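Local coordinates for protein hypoxanthine-guanine phosphoribosyltransferase (Thermus thermophilus, PDB 3ACD) that probably salvages hypoxanthine and guanine by joining them to 5-phospho-alpha-D-ribose 1-diphosphate, giving IMP or GMP and releasing diphosphate, at residues Asp153-Val156 against Leu161-Ala164. Sequence-based numbering, arbitrary orientation.
Sequences DAYV and LDRA. With IMP (inosinic acid), chain B.
Tyr155 reaches across to Asp162 with its hydroxyl while the flat of its ring lies over the base of IMP. Tyr155 OH donates to the backbone O of Asp162 at 2.6 Å, tilted 27° from the carbonyl plane. The same OH accepts a bond from a water that in turn takes the N-H of Ala164, so both of its hydrogen-bonding roles are used. Swung anti to the backbone N (chi1 -172°), CG carries the ring out over the base, where it lies nearly parallel to the purine in an offset stack, IMP N1 3.4 Å from the Tyr155 ring plane. From the other side of the base come Val156 CG2 and Leu161 CD2, 3.7 Å apart; both side chains also pack on Ile104. Val156 reads the purine edge with its backbone: N gives a bond to IMP O6 (3.0 Å, 163°) and O takes one from IMP N1 (2.6 Å). Lys134 NZ bonds both to IMP and to Ala154 O, joining the loop to the ligand. Replacing Tyr155 with an alanine would probably uncover one face of the base and leave the Asp162 carbonyl without its hydroxyl donor. Accepting N1-H while donating to O6 matches a 6-oxopurine, consistent with specificity for hypoxanthine and guanine.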
loop_
_atom_site.group_PDB
_atom_site.type_symbol
_atom_site.label_atom_id
_atom_site.label_comp_id
_atom_site.label_asym_id
_atom_site.label_seq_id
_atom_site.Cartn_x
_atom_site.Cartn_y
_atom_site.Cartn_z
ATOM N N ASP A 153 10.610 -22.519 8.010
ATOM C CA ASP A 153 9.750 -22.077 9.097
ATOM C C ASP A 153 10.467 -21.083 10.009
ATOM O O ASP A 153 11.397 -21.443 10.731
ATOM C CB ASP A 153 9.280 -23.295 9.897
ATOM C CG ASP A 153 8.398 -22.925 11.072
ATOM O OD1 ASP A 153 7.829 -21.815 11.076
ATOM O OD2 ASP A 153 8.262 -23.762 11.988
ATOM N N ALA A 154 10.029 -19.828 9.962
ATOM C CA ALA A 154 10.605 -18.770 10.783
ATOM C C ALA A 154 9.662 -17.571 10.788
ATOM O O ALA A 154 8.887 -17.389 9.848
ATOM C CB ALA A 154 11.967 -18.356 10.227
ATOM N N TYR A 155 9.706 -16.766 11.846
ATOM C CA TYR A 155 8.851 -15.586 11.889
ATOM C C TYR A 155 9.599 -14.465 11.190
ATOM O O TYR A 155 10.641 -14.009 11.669
ATOM C CB TYR A 155 8.537 -15.145 13.318
ATOM C CG TYR A 155 7.502 -14.038 13.337
ATOM C CD1 TYR A 155 6.147 -14.332 13.215
ATOM C CD2 TYR A 155 7.883 -12.695 13.372
ATOM C CE1 TYR A 155 5.194 -13.326 13.119
ATOM C CE2 TYR A 155 6.935 -11.674 13.275
ATOM C CZ TYR A 155 5.592 -12.000 13.146
ATOM O OH TYR A 155 4.643 -11.012 13.007
ATOM N N VAL A 156 9.065 -14.023 10.058
ATOM C CA VAL A 156 9.691 -12.963 9.287
ATOM C C VAL A 156 8.965 -11.632 9.458
ATOM O O VAL A 156 7.818 -11.582 9.903
ATOM C CB VAL A 156 9.725 -13.319 7.781
ATOM C CG1 VAL A 156 10.524 -14.601 7.563
ATOM C CG2 VAL A 156 8.304 -13.488 7.248
ATOM N N LEU A 161 5.381 -6.570 6.432
ATOM C CA LEU A 161 5.066 -7.520 7.493
ATOM C C LEU A 161 5.543 -6.968 8.829
ATOM O O LEU A 161 6.642 -6.426 8.936
ATOM C CB LEU A 161 5.716 -8.878 7.203
ATOM C CG LEU A 161 5.125 -9.677 6.028
ATOM C CD1 LEU A 161 5.351 -8.932 4.723
ATOM C CD2 LEU A 161 5.779 -11.055 5.961
ATOM N N ASP A 162 4.712 -7.123 9.852
ATOM C CA ASP A 162 5.027 -6.591 11.168
ATOM C C ASP A 162 5.551 -7.562 12.209
ATOM O O ASP A 162 5.473 -8.785 12.070
ATOM C CB ASP A 162 3.787 -5.925 11.760
ATOM C CG ASP A 162 2.748 -6.942 12.204
ATOM O OD1 ASP A 162 2.284 -7.723 11.351
ATOM O OD2 ASP A 162 2.406 -6.968 13.403
ATOM N N ARG A 163 6.081 -6.962 13.266
ATOM C CA ARG A 163 6.581 -7.656 14.437
ATOM C C ARG A 163 5.930 -6.817 15.535
ATOM O O ARG A 163 6.451 -5.774 15.925
ATOM C CB ARG A 163 8.108 -7.572 14.513
ATOM C CG ARG A 163 8.692 -8.265 15.727
ATOM C CD ARG A 163 10.201 -8.438 15.624
ATOM N NE ARG A 163 10.900 -7.172 15.421
ATOM C CZ ARG A 163 12.191 -6.986 15.685
ATOM N NH1 ARG A 163 12.921 -7.985 16.168
ATOM N NH2 ARG A 163 12.754 -5.807 15.465
ATOM N N ALA A 164 4.761 -7.257 15.994
ATOM C CA ALA A 164 4.013 -6.528 17.017
ATOM C C ALA A 164 3.702 -5.110 16.525
ATOM O O ALA A 164 3.878 -4.133 17.255
ATOM C CB ALA A 164 4.806 -6.477 18.322
HETATM P P IMP B . -2.021 -18.263 7.789
HETATM O O1P IMP B . -1.518 -19.182 8.832
HETATM O O2P IMP B . -3.623 -18.231 7.840
HETATM O O3P IMP B . -1.526 -18.773 6.343
HETATM O "O5'" IMP B . -1.414 -16.789 8.080
HETATM C "C5'" IMP B . -2.193 -15.643 7.744
HETATM C "C4'" IMP B . -1.483 -14.350 8.150
HETATM O "O4'" IMP B . -0.563 -14.586 9.259
HETATM C "C3'" IMP B . -0.553 -13.861 7.015
HETATM O "O3'" IMP B . -1.275 -13.156 6.004
HETATM C "C2'" IMP B . 0.388 -12.931 7.799
HETATM O "O2'" IMP B . -0.182 -11.627 7.954
HETATM C "C1'" IMP B . 0.518 -13.634 9.161
HETATM N N9 IMP B . 1.836 -14.309 9.237
HETATM C C8 IMP B . 2.096 -15.655 9.117
HETATM N N7 IMP B . 3.379 -15.877 9.234
HETATM C C5 IMP B . 4.014 -14.701 9.426
HETATM C C6 IMP B . 5.377 -14.307 9.619
HETATM O O6 IMP B . 6.274 -15.134 9.620
HETATM N N1 IMP B . 5.653 -12.972 9.791
HETATM C C2 IMP B . 4.647 -12.030 9.787
HETATM N N3 IMP B . 3.390 -12.379 9.616
HETATM C C4 IMP B . 3.029 -13.680 9.432
HETATM O O HOH W 1 3.735 -9.988 15.650
#